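Local coordinates for P450 epoxidase (Sorangium cellulosum, PDB 1Q5D), which belongs to the cytochrome P450 family, mainly helical proteins that hold a haem, at residues A[145-158]-A[251-264]. Residues are numbered along the deposited sequence; the frame is centred on the assembly and turned at random.
With HEM (protoporphyrin IX containing Fe), chain B.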
# COMPACT_ATOMS: atom_id res chain seq x y z
N VAL A 145 17.46 -6.24 -4.21
CA VAL A 145 16.08 -6.67 -4.44
C VAL A 145 15.10 -5.50 -4.50
O VAL A 145 14.04 -5.58 -5.14
CB VAL A 145 15.65 -7.73 -3.41
CG1 VAL A 145 14.16 -8.08 -3.55
CG2 VAL A 145 16.52 -8.98 -3.59
N VAL A 146 15.47 -4.40 -3.86
CA VAL A 146 14.68 -3.20 -4.02
C VAL A 146 15.00 -2.51 -5.34
O VAL A 146 14.20 -2.56 -6.27
CB VAL A 146 14.83 -2.22 -2.83
CG1 VAL A 146 14.05 -0.93 -3.10
CG2 VAL A 146 14.33 -2.87 -1.55
N ARG A 147 16.17 -1.87 -5.43
CA ARG A 147 16.48 -1.01 -6.58
C ARG A 147 16.58 -1.73 -7.93
O ARG A 147 16.21 -1.17 -8.96
CB ARG A 147 17.76 -0.18 -6.32
CG ARG A 147 18.25 0.61 -7.54
CD ARG A 147 19.63 1.28 -7.40
NE ARG A 147 20.49 0.66 -6.39
CZ ARG A 147 21.33 -0.35 -6.61
NH1 ARG A 147 21.45 -0.88 -7.83
NH2 ARG A 147 22.06 -0.83 -5.62
N ASP A 148 17.06 -2.97 -7.93
CA ASP A 148 17.26 -3.71 -9.17
C ASP A 148 16.06 -4.60 -9.56
O ASP A 148 16.05 -5.22 -10.62
CB ASP A 148 18.50 -4.59 -9.05
CG ASP A 148 19.74 -3.80 -8.71
OD1 ASP A 148 19.91 -2.69 -9.24
OD2 ASP A 148 20.61 -4.23 -7.92
N TYR A 149 15.05 -4.67 -8.69
CA TYR A 149 14.00 -5.66 -8.90
C TYR A 149 12.63 -5.15 -8.53
O TYR A 149 11.84 -4.81 -9.40
CB TYR A 149 14.31 -6.93 -8.12
CG TYR A 149 13.51 -8.15 -8.54
CD1 TYR A 149 13.47 -8.57 -9.87
CD2 TYR A 149 12.81 -8.89 -7.59
CE1 TYR A 149 12.76 -9.69 -10.25
CE2 TYR A 149 12.09 -10.03 -7.96
CZ TYR A 149 12.06 -10.42 -9.29
OH TYR A 149 11.36 -11.54 -9.67
N ALA A 150 12.35 -5.09 -7.22
CA ALA A 150 11.03 -4.74 -6.75
C ALA A 150 10.60 -3.36 -7.25
O ALA A 150 9.44 -3.15 -7.61
CB ALA A 150 10.95 -4.81 -5.19
N GLU A 151 11.54 -2.43 -7.27
CA GLU A 151 11.23 -1.05 -7.65
C GLU A 151 10.70 -0.94 -9.08
O GLU A 151 9.92 -0.04 -9.40
CB GLU A 151 12.51 -0.23 -7.53
CG GLU A 151 12.33 1.27 -7.54
CD GLU A 151 13.64 1.96 -7.20
OE1 GLU A 151 13.98 1.99 -6.00
OE2 GLU A 151 14.33 2.44 -8.12
N GLY A 152 11.13 -1.85 -9.95
CA GLY A 152 10.76 -1.72 -11.35
C GLY A 152 9.55 -2.54 -11.78
O GLY A 152 9.26 -2.63 -12.98
N ILE A 153 8.85 -3.14 -10.82
CA ILE A 153 7.72 -4.02 -11.18
C ILE A 153 6.34 -3.38 -11.08
O ILE A 153 5.57 -3.39 -12.05
CB ILE A 153 7.79 -5.36 -10.39
CG1 ILE A 153 9.07 -6.12 -10.78
CG2 ILE A 153 6.55 -6.21 -10.66
CD1 ILE A 153 9.35 -7.32 -9.90
N PRO A 154 5.97 -2.85 -9.92
CA PRO A 154 4.61 -2.33 -9.73
C PRO A 154 4.10 -1.28 -10.71
O PRO A 154 2.91 -1.30 -11.01
CB PRO A 154 4.65 -1.76 -8.31
CG PRO A 154 5.70 -2.61 -7.64
CD PRO A 154 6.77 -2.77 -8.68
N MET A 155 4.94 -0.35 -11.19
CA MET A 155 4.36 0.63 -12.12
C MET A 155 4.15 -0.01 -13.47
O MET A 155 3.20 0.31 -14.19
CB MET A 155 5.22 1.89 -12.26
CG MET A 155 4.51 3.02 -12.99
SD MET A 155 3.03 3.63 -12.15
CE MET A 155 1.86 3.79 -13.45
N ARG A 156 5.04 -0.92 -13.84
CA ARG A 156 4.84 -1.61 -15.12
C ARG A 156 3.47 -2.29 -15.10
O ARG A 156 2.71 -2.19 -16.07
CB ARG A 156 5.96 -2.63 -15.40
CG ARG A 156 5.72 -3.47 -16.68
CD ARG A 156 6.28 -2.86 -17.98
NE ARG A 156 5.79 -1.51 -18.26
CZ ARG A 156 4.75 -1.23 -19.05
NH1 ARG A 156 4.08 -2.21 -19.65
NH2 ARG A 156 4.38 0.03 -19.24
N ALA A 157 3.13 -2.93 -13.98
CA ALA A 157 1.84 -3.61 -13.84
C ALA A 157 0.68 -2.65 -14.03
O ALA A 157 -0.25 -2.90 -14.82
CB ALA A 157 1.74 -4.27 -12.46
N ILE A 158 0.71 -1.56 -13.27
CA ILE A 158 -0.34 -0.56 -13.37
C ILE A 158 -0.41 0.05 -14.78
O ILE A 158 -1.49 0.24 -15.32
CB ILE A 158 -0.15 0.54 -12.31
CG1 ILE A 158 -0.38 -0.04 -10.91
CG2 ILE A 158 -1.10 1.69 -12.56
CD1 ILE A 158 -0.18 0.97 -9.77
N ILE A 251 -5.02 5.24 -7.83
CA ILE A 251 -4.61 3.89 -8.17
C ILE A 251 -3.10 3.80 -8.37
O ILE A 251 -2.45 2.87 -7.88
CB ILE A 251 -5.37 3.37 -9.43
CG1 ILE A 251 -6.82 3.04 -9.06
CG2 ILE A 251 -4.65 2.14 -9.98
CD1 ILE A 251 -7.76 2.82 -10.24
N ILE A 252 -2.53 4.77 -9.07
CA ILE A 252 -1.09 4.80 -9.27
C ILE A 252 -0.34 5.00 -7.95
O ILE A 252 0.62 4.30 -7.66
CB ILE A 252 -0.70 5.89 -10.29
CG1 ILE A 252 -1.25 5.51 -11.68
CG2 ILE A 252 0.82 6.02 -10.34
CD1 ILE A 252 -1.29 6.62 -12.70
N ALA A 253 -0.79 5.97 -7.17
CA ALA A 253 -0.13 6.30 -5.91
C ALA A 253 -0.31 5.20 -4.83
O ALA A 253 0.58 4.97 -3.99
CB ALA A 253 -0.66 7.63 -5.39
N ALA A 254 -1.46 4.55 -4.83
CA ALA A 254 -1.73 3.54 -3.82
C ALA A 254 -1.06 2.21 -4.15
O ALA A 254 -0.73 1.43 -3.24
CB ALA A 254 -3.24 3.34 -3.63
N GLY A 255 -0.86 1.95 -5.44
CA GLY A 255 -0.44 0.64 -5.90
C GLY A 255 1.04 0.50 -6.20
O GLY A 255 1.50 -0.59 -6.56
N THR A 256 1.78 1.59 -6.05
CA THR A 256 3.20 1.57 -6.36
C THR A 256 4.08 1.13 -5.20
O THR A 256 4.60 0.01 -5.18
CB THR A 256 3.61 2.96 -6.85
OG1 THR A 256 2.99 3.19 -8.12
CG2 THR A 256 5.08 3.00 -7.16
N ASP A 257 4.26 2.01 -4.21
CA ASP A 257 5.18 1.72 -3.14
C ASP A 257 4.72 0.53 -2.28
O ASP A 257 5.53 -0.26 -1.83
CB ASP A 257 5.40 2.97 -2.28
CG ASP A 257 6.30 4.00 -2.99
OD1 ASP A 257 6.72 3.74 -4.13
OD2 ASP A 257 6.63 5.09 -2.48
N THR A 258 3.42 0.42 -2.06
CA THR A 258 2.89 -0.70 -1.29
C THR A 258 3.41 -2.00 -1.89
O THR A 258 3.96 -2.85 -1.18
CB THR A 258 1.35 -0.67 -1.33
OG1 THR A 258 0.90 -0.61 -2.69
CG2 THR A 258 0.82 0.63 -0.74
N THR A 259 3.26 -2.16 -3.20
CA THR A 259 3.66 -3.43 -3.82
C THR A 259 5.16 -3.66 -3.81
O THR A 259 5.62 -4.79 -3.70
CB THR A 259 3.13 -3.51 -5.25
OG1 THR A 259 1.74 -3.12 -5.29
CG2 THR A 259 3.14 -4.96 -5.73
N ILE A 260 5.94 -2.59 -3.95
CA ILE A 260 7.38 -2.70 -3.87
C ILE A 260 7.76 -3.33 -2.52
O ILE A 260 8.60 -4.24 -2.45
CB ILE A 260 8.03 -1.27 -4.01
CG1 ILE A 260 7.71 -0.66 -5.39
CG2 ILE A 260 9.54 -1.33 -3.76
CD1 ILE A 260 8.31 0.75 -5.60
N TYR A 261 7.16 -2.83 -1.45
CA TYR A 261 7.52 -3.34 -0.12
C TYR A 261 7.01 -4.76 0.12
O TYR A 261 7.67 -5.55 0.77
CB TYR A 261 7.11 -2.35 0.97
CG TYR A 261 7.84 -1.04 0.76
CD1 TYR A 261 9.20 -1.04 0.53
CD2 TYR A 261 7.17 0.17 0.72
CE1 TYR A 261 9.89 0.14 0.31
CE2 TYR A 261 7.85 1.36 0.49
CZ TYR A 261 9.21 1.32 0.28
OH TYR A 261 9.91 2.47 0.06
N LEU A 262 5.85 -5.08 -0.43
CA LEU A 262 5.37 -6.47 -0.34
C LEU A 262 6.39 -7.46 -0.92
O LEU A 262 6.76 -8.47 -0.28
CB LEU A 262 4.01 -6.60 -1.04
CG LEU A 262 3.49 -8.03 -1.25
CD1 LEU A 262 3.42 -8.76 0.11
CD2 LEU A 262 2.11 -8.01 -1.91
N ILE A 263 6.83 -7.15 -2.13
CA ILE A 263 7.81 -7.97 -2.81
C ILE A 263 9.10 -8.03 -2.00
O ILE A 263 9.65 -9.11 -1.77
CB ILE A 263 8.08 -7.43 -4.25
CG1 ILE A 263 6.82 -7.58 -5.11
CG2 ILE A 263 9.25 -8.16 -4.88
CD1 ILE A 263 6.85 -6.83 -6.43
N ALA A 264 9.59 -6.87 -1.56
CA ALA A 264 10.84 -6.84 -0.79
C ALA A 264 10.71 -7.56 0.54
O ALA A 264 11.58 -8.37 0.92
CB ALA A 264 11.32 -5.39 -0.59
CHA HEM B . -6.96 0.99 -0.12
CHB HEM B . -3.36 -1.81 1.44
CHC HEM B . -1.96 -2.55 -3.16
CHD HEM B . -5.18 0.70 -4.64
C1A HEM B . -6.17 0.23 0.69
C2A HEM B . -6.34 0.02 2.11
C3A HEM B . -5.34 -0.74 2.54
C4A HEM B . -4.50 -1.04 1.41
CMA HEM B . -5.12 -1.21 4.00
CAA HEM B . -7.51 0.60 2.95
CBA HEM B . -7.07 1.87 3.68
CGA HEM B . -8.20 2.35 4.57
O1A HEM B . -8.08 3.47 5.17
O2A HEM B . -9.23 1.63 4.68
C1B HEM B . -2.70 -2.23 0.32
C2B HEM B . -1.58 -3.13 0.35
C3B HEM B . -1.18 -3.32 -0.89
C4B HEM B . -2.03 -2.56 -1.78
CMB HEM B . -0.90 -3.74 1.61
CAB HEM B . 0.00 -4.25 -1.23
CBB HEM B . 0.66 -4.16 -2.39
C1C HEM B . -2.73 -1.77 -3.98
C2C HEM B . -2.68 -1.74 -5.42
C3C HEM B . -3.58 -0.83 -5.82
C4C HEM B . -4.22 -0.28 -4.64
CMC HEM B . -1.74 -2.63 -6.28
CAC HEM B . -3.97 -0.36 -7.23
CBC HEM B . -3.59 -1.05 -8.31
C1D HEM B . -5.90 1.12 -3.55
C2D HEM B . -6.86 2.18 -3.61
C3D HEM B . -7.43 2.27 -2.21
C4D HEM B . -6.73 1.28 -1.44
CMD HEM B . -7.25 3.01 -4.84
CAD HEM B . -8.53 3.22 -1.71
CBD HEM B . -9.79 2.35 -1.59
CGD HEM B . -10.95 3.16 -1.08
O1D HEM B . -10.71 4.09 -0.27
O2D HEM B . -12.13 2.89 -1.48
NA HEM B . -5.03 -0.44 0.28
NB HEM B . -2.98 -1.89 -1.01
NC HEM B . -3.66 -0.87 -3.54
ND HEM B . -5.84 0.62 -2.26
FE HEM B . -4.46 -0.78 -1.64
O HOH W 1 -3.06 0.88 -1.28
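The ring of Pro-154 is wedged against the break between helices 241-255 and 257-272, where CB and CG find different partners. CB faces carbonyl oxygens, lying 3.6 Å from Thr-256 O, while CG reaches CG1 of Ile-260, also at 3.6 Å; these two side chains cross at nearly a right angle. Thr-259 runs antiparallel alongside the ring, its CB 3.6 Å from Pro-154 CG. With CG1 anti to its carbonyl carbon (chi1 -62°), Ile-260 brings that branch to Pro-154 and turns CG2 to Ala-150 CB, which also meets Ile-263 CG2 at 3.8 Å.

At the other end Met-155 is bent at chi2 and chi3, bringing SD within 3.7 Å of Ile-252 CG2. Ile-158 splits its branches: CG2 packs on Ile-252 CG1, and CD1 comes 3.5 Å from Ile-251 O beside the backbone of Gly-255. Here the short helical segments 154-158 and 251-255 run roughly antiparallel, at 148°.

Helices 241-255 and 257-272 together form the distal helix of the P450 fold, broken at Thr-256. It also borders the haem: Thr-259 touches both Pro-154 and HEM, Gly-255 both Ile-158 and HEM. Ala-254 O takes two bonds, from the iron-bound water and from Thr-258 OG1, the latter 2.7 Å away on a lone pair. Thr-256 OG1 bonds Ile-252 O, and Thr-259 OG1 bonds Gly-255 O from 41° above its plane.

No hydrogen bond joins the segments; the interface rests on apolar packing and on carbons set against backbone carbonyls, while threonine hydroxyls satisfy carbonyls within the broken helix itself.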